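Long-range contacts in D-alanine--D-alanine ligase (Acinetobacter baumannii ACICU, PDB 5D8D), which joins two D-alanine molecules into D-alanyl-D-alanine at the cost of ATP, a step of bacterial peptidoglycan synthesis: residues 5-10 / 298-303; 11-16 / 61-66; 138-143 / 172-177. All blocks are in the same frame, centred on the assembly; numbering follows the deposited sequence.

Contact 1: 5-10 / 298-303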
loop_
_atom_site.group_PDB
_atom_site.type_symbol
_atom_site.label_atom_id
_atom_site.label_comp_id
_atom_site.label_asym_id
_atom_site.label_seq_id
_atom_site.Cartn_x
_atom_site.Cartn_y
_atom_site.Cartn_z
ATOM N N THR A 5 17.636 20.081 -21.881
ATOM C CA THR A 5 18.630 19.009 -21.823
ATOM C C THR A 5 18.437 18.208 -20.550
ATOM O O THR A 5 18.122 17.033 -20.615
ATOM C CB THR A 5 20.060 19.580 -21.927
ATOM O OG1 THR A 5 20.315 19.900 -23.301
ATOM C CG2 THR A 5 21.131 18.595 -21.424
ATOM N N LYS A 6 18.583 18.893 -19.418
ATOM C CA LYS A 6 18.565 18.347 -18.051
ATOM C C LYS A 6 17.447 17.356 -17.764
ATOM O O LYS A 6 17.695 16.365 -17.111
ATOM C CB LYS A 6 18.463 19.520 -17.062
ATOM C CG LYS A 6 18.499 19.199 -15.575
ATOM C CD LYS A 6 19.170 20.340 -14.802
ATOM C CE LYS A 6 19.012 20.263 -13.283
ATOM N NZ LYS A 6 17.875 21.104 -12.773
ATOM N N PHE A 7 16.236 17.639 -18.249
ATOM C CA PHE A 7 15.034 16.795 -18.031
ATOM C C PHE A 7 14.544 15.991 -19.236
ATOM O O PHE A 7 13.706 15.078 -19.052
ATOM C CB PHE A 7 13.852 17.632 -17.517
ATOM C CG PHE A 7 14.132 18.349 -16.224
ATOM C CD1 PHE A 7 14.178 17.656 -15.021
ATOM C CD2 PHE A 7 14.335 19.723 -16.195
ATOM C CE1 PHE A 7 14.424 18.328 -13.824
ATOM C CE2 PHE A 7 14.569 20.390 -15.006
ATOM C CZ PHE A 7 14.616 19.685 -13.821
ATOM N N GLY A 8 15.009 16.309 -20.450
ATOM C CA GLY A 8 14.561 15.543 -21.614
ATOM C C GLY A 8 13.039 15.661 -21.735
ATOM O O GLY A 8 12.487 16.718 -21.429
ATOM N N LYS A 9 12.356 14.591 -22.165
ATOM C CA LYS A 9 10.916 14.692 -22.466
ATOM C C LYS A 9 10.161 14.395 -21.202
ATOM O O LYS A 9 10.349 13.330 -20.657
ATOM C CB LYS A 9 10.479 13.773 -23.596
ATOM C CG LYS A 9 10.966 14.226 -24.953
ATOM C CD LYS A 9 10.364 13.429 -26.103
ATOM C CE LYS A 9 8.979 13.933 -26.486
ATOM N NZ LYS A 9 8.127 12.808 -26.971
ATOM N N VAL A 10 9.343 15.348 -20.710
ATOM C CA VAL A 10 8.575 15.107 -19.507
ATOM C C VAL A 10 7.121 15.006 -19.807
ATOM O O VAL A 10 6.605 15.791 -20.563
ATOM C CB VAL A 10 8.959 15.988 -18.274
ATOM C CG1 VAL A 10 10.070 16.976 -18.552
ATOM C CG2 VAL A 10 7.759 16.569 -17.556
ATOM N N ALA A 298 11.353 22.386 -8.879
ATOM C CA ALA A 298 11.893 21.733 -7.694
ATOM C C ALA A 298 11.212 20.376 -7.427
ATOM O O ALA A 298 11.872 19.403 -7.032
ATOM C CB ALA A 298 11.779 22.658 -6.485
ATOM N N ILE A 299 9.903 20.301 -7.631
ATOM C CA ILE A 299 9.218 19.021 -7.590
ATOM C C ILE A 299 9.857 18.079 -8.645
ATOM O O ILE A 299 10.234 16.961 -8.340
ATOM C CB ILE A 299 7.692 19.191 -7.773
ATOM C CG1 ILE A 299 7.096 19.872 -6.534
ATOM C CG2 ILE A 299 6.979 17.856 -8.008
ATOM C CD1 ILE A 299 5.708 20.504 -6.735
ATOM N N LEU A 300 10.022 18.544 -9.866
ATOM C CA LEU A 300 10.545 17.693 -10.926
ATOM C C LEU A 300 12.005 17.254 -10.663
ATOM O O LEU A 300 12.453 16.230 -11.160
ATOM C CB LEU A 300 10.456 18.434 -12.273
ATOM C CG LEU A 300 10.762 17.632 -13.529
ATOM C CD1 LEU A 300 9.856 16.414 -13.611
ATOM C CD2 LEU A 300 10.549 18.509 -14.739
ATOM N N GLU A 301 12.751 18.054 -9.912
ATOM C CA GLU A 301 14.157 17.753 -9.609
ATOM C C GLU A 301 14.326 16.481 -8.798
ATOM O O GLU A 301 15.334 15.834 -8.921
ATOM C CB GLU A 301 14.827 18.928 -8.912
ATOM C CG GLU A 301 15.368 19.952 -9.895
ATOM C CD GLU A 301 15.852 21.210 -9.215
ATOM O OE1 GLU A 301 15.627 21.308 -7.993
ATOM O OE2 GLU A 301 16.452 22.078 -9.906
ATOM N N GLN A 302 13.314 16.084 -8.040
ATOM C CA GLN A 302 13.307 14.760 -7.384
ATOM C C GLN A 302 13.536 13.631 -8.357
ATOM O O GLN A 302 13.995 12.583 -7.918
ATOM C CB GLN A 302 11.987 14.430 -6.689
ATOM C CG GLN A 302 11.485 15.436 -5.653
ATOM C CD GLN A 302 9.934 15.503 -5.558
ATOM O OE1 GLN A 302 9.224 14.518 -5.841
ATOM N NE2 GLN A 302 9.422 16.648 -5.117
ATOM N N THR A 303 13.190 13.812 -9.647
ATOM C CA THR A 303 13.325 12.718 -10.612
ATOM C C THR A 303 14.733 12.486 -11.162
ATOM O O THR A 303 14.885 11.632 -12.035
ATOM C CB THR A 303 12.295 12.840 -11.783
ATOM O OG1 THR A 303 12.586 13.925 -12.678
ATOM C CG2 THR A 303 10.938 13.026 -11.260
#

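Contact 2: 11-16 / 61-66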
loop_
_atom_site.group_PDB
_atom_site.type_symbol
_atom_site.label_atom_id
_atom_site.label_comp_id
_atom_site.label_asym_id
_atom_site.label_seq_id
_atom_site.Cartn_x
_atom_site.Cartn_y
_atom_site.Cartn_z
ATOM N N ALA A 11 6.478 13.996 -19.205
ATOM C CA ALA A 11 5.037 13.820 -19.284
ATOM C C ALA A 11 4.375 14.367 -18.034
ATOM O O ALA A 11 4.701 13.944 -16.936
ATOM C CB ALA A 11 4.689 12.358 -19.443
ATOM N N VAL A 12 3.451 15.303 -18.206
ATOM C CA VAL A 12 2.646 15.800 -17.108
ATOM C C VAL A 12 1.352 15.010 -17.126
ATOM O O VAL A 12 0.511 15.178 -18.029
ATOM C CB VAL A 12 2.390 17.286 -17.231
ATOM C CG1 VAL A 12 1.444 17.756 -16.137
ATOM C CG2 VAL A 12 3.716 18.016 -17.122
ATOM N N LEU A 13 1.223 14.150 -16.123
ATOM C CA LEU A 13 0.147 13.187 -16.042
ATOM C C LEU A 13 -1.033 13.878 -15.373
ATOM O O LEU A 13 -0.919 14.283 -14.227
ATOM C CB LEU A 13 0.615 11.932 -15.255
ATOM C CG LEU A 13 0.976 10.532 -15.845
ATOM C CD1 LEU A 13 1.077 10.455 -17.337
ATOM C CD2 LEU A 13 2.234 9.959 -15.225
ATOM N N LEU A 14 -2.155 14.005 -16.081
ATOM C CA LEU A 14 -3.274 14.872 -15.660
ATOM C C LEU A 14 -4.641 14.331 -16.105
ATOM O O LEU A 14 -4.742 13.589 -17.070
ATOM C CB LEU A 14 -3.081 16.285 -16.224
ATOM C CG LEU A 14 -3.577 16.624 -17.657
ATOM C CD1 LEU A 14 -3.365 18.087 -18.001
ATOM C CD2 LEU A 14 -2.882 15.803 -18.703
ATOM N N GLY A 15 -5.699 14.736 -15.407
ATOM C CA GLY A 15 -7.072 14.272 -15.692
ATOM C C GLY A 15 -7.361 12.934 -15.046
ATOM O O GLY A 15 -7.583 12.837 -13.860
ATOM N N GLY A 16 -7.341 11.886 -15.849
ATOM C CA GLY A 16 -7.451 10.537 -15.355
ATOM C C GLY A 16 -8.889 10.143 -15.212
ATOM O O GLY A 16 -9.764 10.775 -15.780
ATOM N N ALA A 61 8.153 11.552 -15.502
ATOM C CA ALA A 61 6.795 11.961 -15.330
ATOM C C ALA A 61 6.606 12.861 -14.110
ATOM O O ALA A 61 7.166 12.607 -13.048
ATOM C CB ALA A 61 5.921 10.730 -15.209
ATOM N N PHE A 62 5.747 13.866 -14.275
ATOM C CA PHE A 62 5.297 14.765 -13.189
ATOM C C PHE A 62 3.851 14.375 -12.954
ATOM O O PHE A 62 3.032 14.578 -13.859
ATOM C CB PHE A 62 5.388 16.243 -13.644
ATOM C CG PHE A 62 5.226 17.243 -12.545
ATOM C CD1 PHE A 62 4.099 17.271 -11.755
ATOM C CD2 PHE A 62 6.200 18.202 -12.320
ATOM C CE1 PHE A 62 3.970 18.198 -10.729
ATOM C CE2 PHE A 62 6.075 19.125 -11.291
ATOM C CZ PHE A 62 4.958 19.125 -10.502
ATOM N N ILE A 63 3.532 13.820 -11.777
ATOM C CA ILE A 63 2.202 13.240 -11.526
ATOM C C ILE A 63 1.326 14.248 -10.792
ATOM O O ILE A 63 1.665 14.750 -9.723
ATOM C CB ILE A 63 2.245 11.958 -10.679
ATOM C CG1 ILE A 63 3.089 10.855 -11.370
ATOM C CG2 ILE A 63 0.826 11.452 -10.417
ATOM C CD1 ILE A 63 3.404 9.661 -10.505
ATOM N N VAL A 64 0.165 14.513 -11.366
ATOM C CA VAL A 64 -0.763 15.444 -10.787
ATOM C C VAL A 64 -2.178 14.918 -11.071
ATOM O O VAL A 64 -3.136 15.680 -11.248
ATOM C CB VAL A 64 -0.357 16.826 -11.327
ATOM C CG1 VAL A 64 -1.242 17.326 -12.443
ATOM C CG2 VAL A 64 -0.145 17.804 -10.217
ATOM N N LEU A 65 -2.289 13.579 -11.031
ATOM C CA LEU A 65 -3.557 12.848 -11.061
ATOM C C LEU A 65 -4.054 12.719 -9.638
ATOM O O LEU A 65 -3.464 12.019 -8.864
ATOM C CB LEU A 65 -3.338 11.425 -11.593
ATOM C CG LEU A 65 -2.948 11.266 -13.047
ATOM C CD1 LEU A 65 -2.357 9.894 -13.326
ATOM C CD2 LEU A 65 -4.167 11.503 -13.927
ATOM N N HIS A 66 -5.161 13.355 -9.301
ATOM C CA HIS A 66 -5.702 13.236 -7.973
ATOM C C HIS A 66 -6.712 12.092 -7.914
ATOM O O HIS A 66 -7.444 11.829 -8.888
ATOM C CB HIS A 66 -6.342 14.544 -7.545
ATOM C CG HIS A 66 -5.491 15.727 -7.810
ATOM N ND1 HIS A 66 -4.261 15.900 -7.223
ATOM C CD2 HIS A 66 -5.662 16.780 -8.631
ATOM C CE1 HIS A 66 -3.723 17.027 -7.643
ATOM N NE2 HIS A 66 -4.549 17.576 -8.506
#

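Contact 3: 138-143 / 172-177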
loop_
_atom_site.group_PDB
_atom_site.type_symbol
_atom_site.label_atom_id
_atom_site.label_comp_id
_atom_site.label_asym_id
_atom_site.label_seq_id
_atom_site.Cartn_x
_atom_site.Cartn_y
_atom_site.Cartn_z
ATOM N N ILE A 138 -16.394 12.013 14.282
ATOM C CA ILE A 138 -16.489 12.399 12.877
ATOM C C ILE A 138 -16.499 11.093 12.092
ATOM O O ILE A 138 -15.670 10.210 12.346
ATOM C CB ILE A 138 -15.345 13.358 12.434
ATOM C CG1 ILE A 138 -15.381 13.594 10.920
ATOM C CG2 ILE A 138 -13.960 12.851 12.827
ATOM C CD1 ILE A 138 -14.542 14.766 10.454
ATOM N N ILE A 139 -17.466 10.976 11.178
ATOM C CA ILE A 139 -17.625 9.815 10.278
ATOM C C ILE A 139 -17.043 10.202 8.925
ATOM O O ILE A 139 -17.497 11.180 8.323
ATOM C CB ILE A 139 -19.129 9.423 10.083
ATOM C CG1 ILE A 139 -19.831 9.139 11.432
ATOM C CG2 ILE A 139 -19.275 8.240 9.123
ATOM C CD1 ILE A 139 -19.266 7.970 12.216
ATOM N N LYS A 140 -16.049 9.454 8.446
ATOM C CA LYS A 140 -15.420 9.764 7.150
ATOM C C LYS A 140 -15.205 8.514 6.303
ATOM O O LYS A 140 -14.965 7.440 6.858
ATOM C CB LYS A 140 -14.105 10.565 7.325
ATOM C CG LYS A 140 -13.131 10.071 8.387
ATOM C CD LYS A 140 -11.873 10.937 8.463
ATOM C CE LYS A 140 -12.110 12.269 9.159
ATOM N NZ LYS A 140 -10.822 12.989 9.414
ATOM N N PRO A 141 -15.303 8.651 4.954
ATOM C CA PRO A 141 -14.970 7.510 4.105
ATOM C C PRO A 141 -13.482 7.262 4.230
ATOM O O PRO A 141 -12.695 8.218 4.255
ATOM C CB PRO A 141 -15.329 7.981 2.691
ATOM C CG PRO A 141 -15.141 9.454 2.739
ATOM C CD PRO A 141 -15.517 9.874 4.148
ATOM N N VAL A 142 -13.125 5.988 4.337
ATOM C CA VAL A 142 -11.747 5.565 4.540
ATOM C C VAL A 142 -10.814 5.944 3.369
ATOM O O VAL A 142 -9.644 6.267 3.611
ATOM C CB VAL A 142 -11.709 4.041 4.789
ATOM C CG1 VAL A 142 -10.289 3.509 4.773
ATOM C CG2 VAL A 142 -12.403 3.716 6.107
ATOM N N HIS A 143 -11.318 5.912 2.125
ATOM C CA HIS A 143 -10.434 5.930 0.947
ATOM C C HIS A 143 -10.414 7.203 0.113
ATOM O O HIS A 143 -9.480 7.365 -0.688
ATOM C CB HIS A 143 -10.691 4.728 0.023
ATOM C CG HIS A 143 -10.154 3.436 0.546
ATOM N ND1 HIS A 143 -10.970 2.424 1.011
ATOM C CD2 HIS A 143 -8.883 2.991 0.676
ATOM C CE1 HIS A 143 -10.220 1.412 1.412
ATOM N NE2 HIS A 143 -8.950 1.727 1.213
ATOM N N VAL A 172 -16.293 0.889 2.914
ATOM C CA VAL A 172 -15.636 0.949 4.243
ATOM C C VAL A 172 -15.487 2.416 4.771
ATOM O O VAL A 172 -15.036 3.328 4.061
ATOM C CB VAL A 172 -14.315 0.106 4.272
ATOM C CG1 VAL A 172 -13.326 0.523 3.180
ATOM C CG2 VAL A 172 -13.677 0.131 5.662
ATOM N N VAL A 173 -15.901 2.620 6.025
ATOM C CA VAL A 173 -16.076 3.955 6.651
ATOM C C VAL A 173 -15.475 3.879 8.075
ATOM O O VAL A 173 -15.536 2.812 8.720
ATOM C CB VAL A 173 -17.585 4.343 6.666
ATOM C CG1 VAL A 173 -17.862 5.576 7.503
ATOM C CG2 VAL A 173 -18.113 4.554 5.247
ATOM N N MET A 174 -14.853 4.973 8.544
ATOM C CA MET A 174 -14.323 5.052 9.941
ATOM C C MET A 174 -14.989 6.149 10.756
ATOM O O MET A 174 -15.171 7.263 10.271
ATOM C CB MET A 174 -12.797 5.236 10.019
ATOM C CG MET A 174 -12.186 6.407 9.254
ATOM S SD MET A 174 -10.717 7.180 10.012
ATOM C CE MET A 174 -9.875 5.812 10.810
ATOM N N ALA A 175 -15.373 5.809 11.986
ATOM C CA ALA A 175 -15.757 6.803 12.982
ATOM C C ALA A 175 -14.507 7.127 13.798
ATOM O O ALA A 175 -13.957 6.250 14.454
ATOM C CB ALA A 175 -16.878 6.284 13.875
ATOM N N GLU A 176 -14.063 8.381 13.742
ATOM C CA GLU A 176 -12.896 8.856 14.482
ATOM C C GLU A 176 -13.373 9.775 15.631
ATOM O O GLU A 176 -14.307 10.586 15.438
ATOM C CB GLU A 176 -11.993 9.614 13.503
ATOM C CG GLU A 176 -10.622 10.060 14.016
ATOM C CD GLU A 176 -9.848 10.922 12.999
ATOM O OE1 GLU A 176 -8.606 10.827 12.963
ATOM O OE2 GLU A 176 -10.473 11.704 12.230
ATOM N N LYS A 177 -12.743 9.647 16.810
ATOM C CA LYS A 177 -12.983 10.548 17.967
ATOM C C LYS A 177 -12.793 12.022 17.607
ATOM O O LYS A 177 -11.720 12.381 17.145
ATOM C CB LYS A 177 -12.010 10.199 19.099
ATOM C CG LYS A 177 -11.995 11.154 20.283
ATOM C CD LYS A 177 -11.329 10.531 21.510
ATOM C CE LYS A 177 -10.779 11.571 22.495
ATOM N NZ LYS A 177 -11.363 11.384 23.854
#

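Contact 1: 5-10 / 298-303
Phe7 and Leu300 carry this contact, each burying about 69 Å² against the other segment. The two side chains reach toward each other, tip to tip. Leu300 lays CD2 over one face of the Phe7 ring. This is a CH-pi contact, with CD2 3.9 Å from the ring centroid and 16° off the ring normal. Leu300 CG stands anti to the backbone N (chi1 -171°), which sets this branch point beside Phe7 CD1 and CE1, 3.7 Å from each. The opposite face of the ring is taken by CG of its neighbour Lys6, so the ring is sandwiched between two aliphatic groups. Glu301 comes at the ring edge: its CG lies near the ring plane, 4.0 Å from Phe7 CZ. Beyond CG the Glu301 chain is extended, and its OE2 forms a salt bridge with Lys6 NZ at 3.3 Å; as a hydrogen bond it is weak. From the strand side, Val10 CG1 touches Leu300 CD2 at 4.1 Å. Leu300 O accepts two bonds, from Thr303 N and from Thr303 OG1, and OG1 is in turn bonded to Arg60 NE. Arg60 also holds Phe7 O through NH1, tying both segments to strand 60-63. Gly8, with positive phi, ends the short helix and turns the chain into strand 9-13. The contact packs the C-terminal helix 292-301 against the start of the Rossmann-like N-terminal domain.

Contact 2: 11-16 / 61-66
Leu13 and Ile63 lie side by side and point the same way from neighbouring parallel strands. The strands belong to the three-stranded parallel sheet of the N-terminal domain, a Rossmann-like fold with strand 9-13 in the middle. The short strand axes come within 4.7 Å and diverge by 19°. Leu13 shares its sheet face with Ala11, Ala61 and Ile63. Leu13 CD2 touches two side chains of the other strand, 3.8 Å from Ala61 CB and 4.0 Å from Ile63 CG1. Helix 74-81 packs on this face through Leu79, which touches Ala61 and Ile63. Val12 and Phe62 point to the other face, toward helix 21-37. Val12 CG2 meets Phe62 at CB. Phe62 CG is anti to the backbone N (chi1 -168°) and the ring leads away from 11-16; Val31 of helix 21-37 touches this side chain. The backbones are joined by Phe62 N to Ala11 O and Leu13 N to Phe62 O, both 2.9 Å and nearly straight. Val64 N to Leu13 O follows at 3.1 Å, more bent, at 146°. Farther on, Leu65 brings the end of its side chain back toward 11-16. Its CD1 touches Leu13 CB, while CD2 packs on backbone at Leu14 C and Gly15 O. Leu65 CD2 also lies 3.7 Å from Gly16 CA, where the chain has positive phi.

Contact 3: 138-143 / 172-177
Lys140 and Glu176 form a salt bridge across the two strands, NZ to OE2 at 3.1 Å. The ammonium meets OE2 on its syn side, 19° out of the carboxylate plane. The other carboxylate oxygen, OE1, pairs with Lys104 of helix 100-108, so two lysines hold the group. Both residues belong to the predicted ATP-binding region, and the side chain of Lys140 lies about 5 Å from that of Glu268, a predicted magnesium ligand. In the backbone, Ile138 N to Glu176 O and Glu176 N to Ile138 O are both 2.8 Å. Lys140 N to Met174 O and Met174 N to Lys140 O are both 3.0 Å. Val142 N to Val172 O extends the series. This is antiparallel pairing within the four-stranded sheet of the ATP-grasp central domain, where 137-141 and 173-177 are the inner strands. On the face of Lys140, the side chain runs beside Met174, with their CG atoms 3.9 Å apart. Lys140 CG stands between its backbone N and carbonyl carbon (chi1 46°), close to the Met174 chain. On the other face, Ile139 packs tightly in two places. Ile139 CG2 is 3.4 Å from Val173 CG1, the side chains crossing at about a right angle, and Ile139 CD1 is 3.4 Å from Ala175 CB. Helix 159-169 packs on this face through Ala162 and Ala166. Val172 CG1 touches the edge of the His143 ring.

Contacts 1 and 2 are neighbours, with centres 14 Å apart. Both use strand 9-13, and they touch where Ile299 CG2 packs on Phe62 CZ at 3.5 Å. Contact 3 is remote, its centre 38 Å from contact 1 and 28 Å from contact 2, on the other side of the chain's centre. Along the chain, contact 1 closes a long loop that holds the other two, and contact 2 closes before contact 3 opens. The N-terminal sheet of contact 2 thus receives the C-terminal helix through contact 1. Contact 3 lies in a separate antiparallel sheet of the central domain, the part for which a conformational change before nucleotide binding has been suggested.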